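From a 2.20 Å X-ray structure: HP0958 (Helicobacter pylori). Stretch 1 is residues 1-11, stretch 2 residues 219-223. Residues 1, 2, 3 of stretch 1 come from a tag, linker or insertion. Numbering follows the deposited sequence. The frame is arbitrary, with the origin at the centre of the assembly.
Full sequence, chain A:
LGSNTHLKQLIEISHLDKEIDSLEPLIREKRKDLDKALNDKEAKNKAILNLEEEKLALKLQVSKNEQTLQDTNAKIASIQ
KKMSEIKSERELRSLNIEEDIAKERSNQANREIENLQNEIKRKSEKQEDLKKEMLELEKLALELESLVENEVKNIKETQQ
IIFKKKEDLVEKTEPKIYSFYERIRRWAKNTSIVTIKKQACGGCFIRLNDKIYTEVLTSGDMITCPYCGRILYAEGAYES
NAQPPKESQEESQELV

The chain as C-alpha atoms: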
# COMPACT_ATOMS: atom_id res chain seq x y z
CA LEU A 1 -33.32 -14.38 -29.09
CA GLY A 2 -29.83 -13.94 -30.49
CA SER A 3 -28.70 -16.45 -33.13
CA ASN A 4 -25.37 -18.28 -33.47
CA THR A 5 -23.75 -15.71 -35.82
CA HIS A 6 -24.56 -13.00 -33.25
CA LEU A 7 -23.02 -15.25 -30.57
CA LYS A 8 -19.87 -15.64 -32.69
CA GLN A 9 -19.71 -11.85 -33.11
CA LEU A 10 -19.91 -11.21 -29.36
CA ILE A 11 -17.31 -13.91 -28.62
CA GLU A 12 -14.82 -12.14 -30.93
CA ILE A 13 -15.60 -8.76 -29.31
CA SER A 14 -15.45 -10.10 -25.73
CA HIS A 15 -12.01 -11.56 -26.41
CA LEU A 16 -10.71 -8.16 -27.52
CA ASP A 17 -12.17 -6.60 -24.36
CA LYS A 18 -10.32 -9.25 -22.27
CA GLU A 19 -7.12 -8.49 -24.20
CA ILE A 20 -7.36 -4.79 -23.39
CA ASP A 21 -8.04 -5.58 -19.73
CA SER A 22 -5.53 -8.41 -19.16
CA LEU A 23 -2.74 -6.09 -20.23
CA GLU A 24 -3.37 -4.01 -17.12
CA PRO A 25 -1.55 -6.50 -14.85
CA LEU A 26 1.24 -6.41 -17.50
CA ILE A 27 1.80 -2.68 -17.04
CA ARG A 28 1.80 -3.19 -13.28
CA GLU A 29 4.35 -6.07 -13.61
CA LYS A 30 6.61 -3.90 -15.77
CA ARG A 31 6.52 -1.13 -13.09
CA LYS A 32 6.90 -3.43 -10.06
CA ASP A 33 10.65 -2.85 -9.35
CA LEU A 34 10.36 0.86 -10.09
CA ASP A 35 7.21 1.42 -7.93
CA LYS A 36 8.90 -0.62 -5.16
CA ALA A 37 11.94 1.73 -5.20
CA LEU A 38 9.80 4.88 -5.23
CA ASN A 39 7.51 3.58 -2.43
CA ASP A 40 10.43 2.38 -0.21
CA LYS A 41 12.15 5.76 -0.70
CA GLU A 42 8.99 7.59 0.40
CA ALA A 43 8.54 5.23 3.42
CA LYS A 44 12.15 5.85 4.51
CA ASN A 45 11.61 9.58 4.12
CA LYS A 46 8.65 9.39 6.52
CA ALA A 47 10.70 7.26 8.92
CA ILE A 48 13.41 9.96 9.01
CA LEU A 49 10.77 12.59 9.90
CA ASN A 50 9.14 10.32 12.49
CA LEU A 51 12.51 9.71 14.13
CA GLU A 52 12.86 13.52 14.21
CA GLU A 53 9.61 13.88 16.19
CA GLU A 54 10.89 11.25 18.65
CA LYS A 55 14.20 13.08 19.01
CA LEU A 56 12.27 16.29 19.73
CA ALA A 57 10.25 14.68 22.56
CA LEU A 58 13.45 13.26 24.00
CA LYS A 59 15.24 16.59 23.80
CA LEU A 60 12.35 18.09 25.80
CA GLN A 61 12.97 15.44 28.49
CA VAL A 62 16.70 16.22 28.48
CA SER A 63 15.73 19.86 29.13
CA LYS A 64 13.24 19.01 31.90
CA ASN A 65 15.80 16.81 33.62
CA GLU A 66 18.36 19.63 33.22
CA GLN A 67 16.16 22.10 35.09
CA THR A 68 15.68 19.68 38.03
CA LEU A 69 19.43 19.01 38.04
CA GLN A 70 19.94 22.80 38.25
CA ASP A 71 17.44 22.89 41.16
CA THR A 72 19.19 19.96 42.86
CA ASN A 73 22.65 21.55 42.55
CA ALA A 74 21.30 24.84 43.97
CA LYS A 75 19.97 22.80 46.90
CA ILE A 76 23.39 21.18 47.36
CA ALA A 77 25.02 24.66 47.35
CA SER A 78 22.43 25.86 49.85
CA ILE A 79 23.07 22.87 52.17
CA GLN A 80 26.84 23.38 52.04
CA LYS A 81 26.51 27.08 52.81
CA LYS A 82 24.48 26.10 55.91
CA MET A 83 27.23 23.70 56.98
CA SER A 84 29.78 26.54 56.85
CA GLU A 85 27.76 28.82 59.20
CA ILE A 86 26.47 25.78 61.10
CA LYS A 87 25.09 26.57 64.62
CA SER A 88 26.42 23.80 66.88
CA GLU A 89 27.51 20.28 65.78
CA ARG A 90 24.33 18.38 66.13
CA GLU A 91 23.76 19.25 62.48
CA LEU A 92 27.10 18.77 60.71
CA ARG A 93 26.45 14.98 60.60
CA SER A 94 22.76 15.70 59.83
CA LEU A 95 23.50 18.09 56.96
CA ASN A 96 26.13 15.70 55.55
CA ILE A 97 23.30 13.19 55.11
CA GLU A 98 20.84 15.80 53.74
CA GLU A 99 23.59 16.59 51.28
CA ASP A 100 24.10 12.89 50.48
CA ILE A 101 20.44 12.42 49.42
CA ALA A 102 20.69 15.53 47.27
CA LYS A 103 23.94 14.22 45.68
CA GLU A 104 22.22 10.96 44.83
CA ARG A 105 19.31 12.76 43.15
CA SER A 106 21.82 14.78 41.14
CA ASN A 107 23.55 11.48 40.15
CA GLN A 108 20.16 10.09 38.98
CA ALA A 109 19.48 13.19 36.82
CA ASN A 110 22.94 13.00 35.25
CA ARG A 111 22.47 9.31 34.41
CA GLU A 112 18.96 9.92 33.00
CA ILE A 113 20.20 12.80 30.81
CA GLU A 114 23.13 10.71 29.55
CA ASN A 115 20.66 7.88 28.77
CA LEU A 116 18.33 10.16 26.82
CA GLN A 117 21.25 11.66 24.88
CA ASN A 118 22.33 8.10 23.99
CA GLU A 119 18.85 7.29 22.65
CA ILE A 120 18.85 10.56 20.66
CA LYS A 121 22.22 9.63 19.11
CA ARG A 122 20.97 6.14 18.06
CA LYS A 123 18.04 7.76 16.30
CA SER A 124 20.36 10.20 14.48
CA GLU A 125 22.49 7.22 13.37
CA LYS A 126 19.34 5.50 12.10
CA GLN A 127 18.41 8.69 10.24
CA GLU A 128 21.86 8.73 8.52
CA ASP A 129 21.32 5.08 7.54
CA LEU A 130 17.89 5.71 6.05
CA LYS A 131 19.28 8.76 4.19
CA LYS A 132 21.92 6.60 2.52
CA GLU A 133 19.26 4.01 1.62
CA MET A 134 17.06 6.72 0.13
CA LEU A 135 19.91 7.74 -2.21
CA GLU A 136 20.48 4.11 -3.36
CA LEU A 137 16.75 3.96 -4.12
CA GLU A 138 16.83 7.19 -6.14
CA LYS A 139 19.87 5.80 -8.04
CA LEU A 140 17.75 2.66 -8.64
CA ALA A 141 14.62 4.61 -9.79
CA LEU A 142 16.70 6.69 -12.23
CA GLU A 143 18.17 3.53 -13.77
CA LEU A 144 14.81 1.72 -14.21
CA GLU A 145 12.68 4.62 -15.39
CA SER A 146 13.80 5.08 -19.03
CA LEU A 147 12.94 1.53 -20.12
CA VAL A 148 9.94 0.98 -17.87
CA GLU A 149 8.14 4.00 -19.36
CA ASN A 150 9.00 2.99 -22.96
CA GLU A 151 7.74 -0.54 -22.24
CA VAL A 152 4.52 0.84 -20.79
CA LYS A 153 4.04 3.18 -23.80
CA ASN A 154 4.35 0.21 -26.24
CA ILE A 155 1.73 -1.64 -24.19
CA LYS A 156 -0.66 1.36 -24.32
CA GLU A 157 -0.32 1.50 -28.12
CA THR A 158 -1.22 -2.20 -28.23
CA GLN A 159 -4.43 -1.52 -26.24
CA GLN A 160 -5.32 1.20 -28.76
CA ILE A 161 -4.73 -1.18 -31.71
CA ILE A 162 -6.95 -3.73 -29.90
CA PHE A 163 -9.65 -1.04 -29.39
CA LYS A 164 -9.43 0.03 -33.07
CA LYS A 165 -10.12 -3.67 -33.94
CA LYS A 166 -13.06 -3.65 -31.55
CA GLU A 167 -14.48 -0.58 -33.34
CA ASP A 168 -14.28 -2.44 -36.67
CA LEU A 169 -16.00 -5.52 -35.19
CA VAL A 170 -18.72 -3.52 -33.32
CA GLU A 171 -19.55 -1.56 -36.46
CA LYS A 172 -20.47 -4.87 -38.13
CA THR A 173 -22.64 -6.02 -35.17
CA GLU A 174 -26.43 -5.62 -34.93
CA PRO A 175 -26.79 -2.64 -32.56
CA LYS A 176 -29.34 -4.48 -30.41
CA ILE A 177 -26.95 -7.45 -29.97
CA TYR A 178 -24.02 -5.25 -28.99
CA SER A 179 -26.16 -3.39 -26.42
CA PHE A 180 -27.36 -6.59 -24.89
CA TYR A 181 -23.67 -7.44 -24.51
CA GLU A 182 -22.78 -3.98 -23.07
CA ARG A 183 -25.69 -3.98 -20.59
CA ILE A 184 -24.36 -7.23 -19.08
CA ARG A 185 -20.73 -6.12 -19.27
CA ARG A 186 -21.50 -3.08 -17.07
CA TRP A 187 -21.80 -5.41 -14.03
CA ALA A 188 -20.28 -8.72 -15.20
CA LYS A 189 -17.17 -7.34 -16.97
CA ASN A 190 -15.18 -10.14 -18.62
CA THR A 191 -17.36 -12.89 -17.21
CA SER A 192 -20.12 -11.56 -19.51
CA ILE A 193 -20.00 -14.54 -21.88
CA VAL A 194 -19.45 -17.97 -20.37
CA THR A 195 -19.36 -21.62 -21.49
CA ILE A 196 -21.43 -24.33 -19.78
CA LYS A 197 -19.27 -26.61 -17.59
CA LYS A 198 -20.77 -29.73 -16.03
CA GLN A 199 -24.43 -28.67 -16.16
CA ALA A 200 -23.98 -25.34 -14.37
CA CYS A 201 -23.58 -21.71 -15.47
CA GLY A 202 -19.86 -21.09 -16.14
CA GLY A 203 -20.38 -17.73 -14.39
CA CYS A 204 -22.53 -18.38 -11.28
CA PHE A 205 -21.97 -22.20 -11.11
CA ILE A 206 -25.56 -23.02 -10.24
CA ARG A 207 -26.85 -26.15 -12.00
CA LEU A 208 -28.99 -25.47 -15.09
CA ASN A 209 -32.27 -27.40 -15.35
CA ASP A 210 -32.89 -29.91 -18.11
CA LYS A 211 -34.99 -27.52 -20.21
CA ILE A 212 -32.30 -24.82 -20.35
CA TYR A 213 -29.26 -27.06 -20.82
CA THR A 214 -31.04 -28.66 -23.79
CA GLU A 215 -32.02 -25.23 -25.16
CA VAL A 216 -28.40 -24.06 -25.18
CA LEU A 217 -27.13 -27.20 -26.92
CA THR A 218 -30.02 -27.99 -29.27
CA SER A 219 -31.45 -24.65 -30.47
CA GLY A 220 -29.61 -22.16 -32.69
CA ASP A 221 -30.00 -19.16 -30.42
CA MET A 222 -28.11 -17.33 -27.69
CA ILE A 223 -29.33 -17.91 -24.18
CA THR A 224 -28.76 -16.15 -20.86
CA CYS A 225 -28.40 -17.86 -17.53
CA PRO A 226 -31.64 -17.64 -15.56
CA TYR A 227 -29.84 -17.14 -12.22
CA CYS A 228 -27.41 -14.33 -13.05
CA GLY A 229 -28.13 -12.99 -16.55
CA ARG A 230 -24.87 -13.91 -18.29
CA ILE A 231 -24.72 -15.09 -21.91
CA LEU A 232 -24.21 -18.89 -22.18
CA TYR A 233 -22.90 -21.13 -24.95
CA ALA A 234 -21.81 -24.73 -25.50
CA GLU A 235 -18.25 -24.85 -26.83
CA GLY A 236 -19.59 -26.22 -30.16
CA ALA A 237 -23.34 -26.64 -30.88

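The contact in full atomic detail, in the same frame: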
# COMPACT_ATOMS: atom_id res chain seq x y z
N LEU A 1 -33.91 -14.77 -30.40
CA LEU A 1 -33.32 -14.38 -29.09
C LEU A 1 -31.94 -13.75 -29.31
O LEU A 1 -31.60 -12.71 -28.72
CB LEU A 1 -33.21 -15.60 -28.18
N GLY A 2 -31.17 -14.39 -30.17
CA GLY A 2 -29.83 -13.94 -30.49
C GLY A 2 -29.47 -14.47 -31.85
O GLY A 2 -29.45 -13.72 -32.82
N SER A 3 -29.23 -15.78 -31.92
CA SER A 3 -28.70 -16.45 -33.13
C SER A 3 -27.18 -16.67 -33.08
O SER A 3 -26.43 -15.81 -32.61
CB SER A 3 -29.11 -15.71 -34.43
OG SER A 3 -28.06 -15.72 -35.40
N ASN A 4 -26.75 -17.83 -33.59
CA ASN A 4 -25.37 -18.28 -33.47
C ASN A 4 -24.32 -17.36 -34.10
O ASN A 4 -23.20 -17.27 -33.59
CB ASN A 4 -25.23 -19.70 -34.01
CG ASN A 4 -23.99 -20.38 -33.51
OD1 ASN A 4 -23.00 -20.50 -34.24
ND2 ASN A 4 -24.01 -20.82 -32.25
N THR A 5 -24.66 -16.69 -35.20
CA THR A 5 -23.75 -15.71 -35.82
C THR A 5 -23.59 -14.45 -34.95
O THR A 5 -22.52 -13.81 -34.96
CB THR A 5 -24.20 -15.34 -37.26
OG1 THR A 5 -24.12 -16.50 -38.08
CG2 THR A 5 -23.32 -14.26 -37.86
N HIS A 6 -24.63 -14.11 -34.20
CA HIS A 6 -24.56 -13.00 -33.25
C HIS A 6 -23.68 -13.40 -32.06
O HIS A 6 -22.85 -12.61 -31.60
CB HIS A 6 -25.95 -12.54 -32.82
CG HIS A 6 -26.76 -11.94 -33.92
ND1 HIS A 6 -28.14 -11.95 -33.92
CD2 HIS A 6 -26.39 -11.33 -35.07
CE1 HIS A 6 -28.59 -11.36 -35.02
NE2 HIS A 6 -27.54 -10.97 -35.74
N LEU A 7 -23.86 -14.64 -31.61
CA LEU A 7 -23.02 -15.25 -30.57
C LEU A 7 -21.54 -15.24 -30.94
O LEU A 7 -20.70 -14.82 -30.14
CB LEU A 7 -23.50 -16.67 -30.30
CG LEU A 7 -22.85 -17.52 -29.21
CD1 LEU A 7 -23.34 -17.08 -27.83
CD2 LEU A 7 -23.21 -18.98 -29.44
N LYS A 8 -21.24 -15.68 -32.15
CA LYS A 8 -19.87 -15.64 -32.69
C LYS A 8 -19.32 -14.22 -32.64
O LYS A 8 -18.20 -14.00 -32.21
CB LYS A 8 -19.82 -16.19 -34.12
CG LYS A 8 -18.42 -16.20 -34.74
CD LYS A 8 -18.27 -17.19 -35.92
CE LYS A 8 -16.78 -17.44 -36.23
NZ LYS A 8 -16.52 -18.41 -37.35
N GLN A 9 -20.13 -13.25 -33.07
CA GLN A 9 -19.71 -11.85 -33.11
C GLN A 9 -19.35 -11.28 -31.76
O GLN A 9 -18.38 -10.56 -31.65
CB GLN A 9 -20.78 -10.99 -33.78
CG GLN A 9 -20.55 -10.82 -35.27
CD GLN A 9 -21.71 -10.11 -35.95
OE1 GLN A 9 -22.86 -10.54 -35.84
NE2 GLN A 9 -21.40 -9.03 -36.66
N LEU A 10 -20.13 -11.63 -30.74
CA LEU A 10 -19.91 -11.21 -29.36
C LEU A 10 -18.73 -11.92 -28.72
O LEU A 10 -18.04 -11.34 -27.87
CB LEU A 10 -21.15 -11.47 -28.50
CG LEU A 10 -22.41 -10.68 -28.85
CD1 LEU A 10 -23.43 -10.73 -27.72
CD2 LEU A 10 -22.05 -9.25 -29.16
N ILE A 11 -18.50 -13.18 -29.10
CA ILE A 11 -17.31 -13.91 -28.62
C ILE A 11 -16.05 -13.22 -29.13
O ILE A 11 -15.16 -12.94 -28.34
CB ILE A 11 -17.34 -15.44 -28.93
CG1 ILE A 11 -18.40 -16.13 -28.08
CG2 ILE A 11 -15.94 -16.08 -28.65
CD1 ILE A 11 -18.93 -17.46 -28.64
N SER A 219 -30.93 -25.75 -29.66
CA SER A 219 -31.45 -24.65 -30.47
C SER A 219 -30.35 -23.68 -30.94
O SER A 219 -29.27 -23.61 -30.34
CB SER A 219 -32.61 -23.92 -29.76
OG SER A 219 -32.20 -23.29 -28.56
N GLY A 220 -30.62 -22.97 -32.03
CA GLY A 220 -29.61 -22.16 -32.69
C GLY A 220 -29.64 -20.71 -32.25
O GLY A 220 -29.46 -19.80 -33.05
N ASP A 221 -29.86 -20.51 -30.95
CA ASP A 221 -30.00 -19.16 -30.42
C ASP A 221 -28.81 -18.75 -29.55
O ASP A 221 -27.68 -19.25 -29.70
CB ASP A 221 -31.32 -19.03 -29.63
CG ASP A 221 -32.50 -19.65 -30.36
OD1 ASP A 221 -32.99 -19.05 -31.34
OD2 ASP A 221 -32.94 -20.74 -29.94
N MET A 222 -29.07 -17.81 -28.65
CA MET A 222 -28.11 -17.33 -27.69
C MET A 222 -28.92 -17.13 -26.43
O MET A 222 -29.90 -16.39 -26.41
CB MET A 222 -27.50 -16.03 -28.18
CG MET A 222 -27.15 -15.04 -27.11
SD MET A 222 -26.51 -13.57 -27.89
CE MET A 222 -24.79 -14.04 -27.99
N ILE A 223 -28.52 -17.83 -25.38
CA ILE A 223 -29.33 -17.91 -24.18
C ILE A 223 -28.58 -17.23 -23.04
O ILE A 223 -27.34 -17.20 -23.05
CB ILE A 223 -29.68 -19.39 -23.82
CG1 ILE A 223 -30.22 -20.16 -25.04
CG2 ILE A 223 -30.70 -19.47 -22.69
CD1 ILE A 223 -29.17 -20.60 -26.05

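Segments far apart in sequence are often joined by a few backbone contacts at the surface and one long apolar side chain that reaches into the interior, and the amino-terminal stretch of HP0958 illustrates the pattern well. Residues at least 212 positions apart meet here, burying 398 Å² counted over both sides. The polar share is modest. A single hydrogen bond crosses the contact, from Asn4 N to Gly220 O at 3.4 Å, and it is weak, with an angle of 128° at the hydrogen. Asn4 opens the helix, where an amide has no carbonyl of a preceding turn to bind, so an acceptor from another segment can take that place. The same carbonyl also receives a CA-H...O contact, Ser3 CA to Gly220 O at 3.4 Å, which at 160° is the straighter of the two. Electrostatics add little: Leu1 N lies 4.5 Å from Asp221 OD1, opposite charges too far apart for a salt bridge.

Bonds within the first stretch accompany the start of the helix. The CA-to-CB bond of Ser3, the N-cap residue, points away from the second stretch, while Ser3 O accepts from Leu7 N at 3.0 Å. His6 ND1 donates to Gly2 O over a very short 2.5 Å, tying the imidazole back to the tag-derived segment. Although the CA-to-CB bond of His6 points toward the second stretch, the end of its side chain leads away. Leu1, Gly2 and Ser3 all come from the expression tag, so this part of the contact belongs to the construct.

Close backbone packing follows. Ser3 and Asp221 have CA atoms 4.0 Å apart, and Gly2 CA sits 3.9 Å from Met222 CB. An ideal CB on Gly2 would fall 2.4 Å from Met222 CB, a clash; the absence of a side chain is what permits this approach.

Met222 is the centre of the packing, with 132 Å² covered by the first stretch. Its chi1 of 147° lies between wells, chi2 is t and chi3 is m, and the chain ends with CE against the helix. There CE lies 3.4 Å from both Leu7 CA and Leu7 CD1, and 3.6 Å from Leu10 CD1. Leu7 and Leu10, three residues apart and so nearly one helical turn, both direct CA-to-CB toward the second stretch and are buried. The unbranched, flexible thioether suits this task, since it can extend to the leucines and leave no polar group unsatisfied among them.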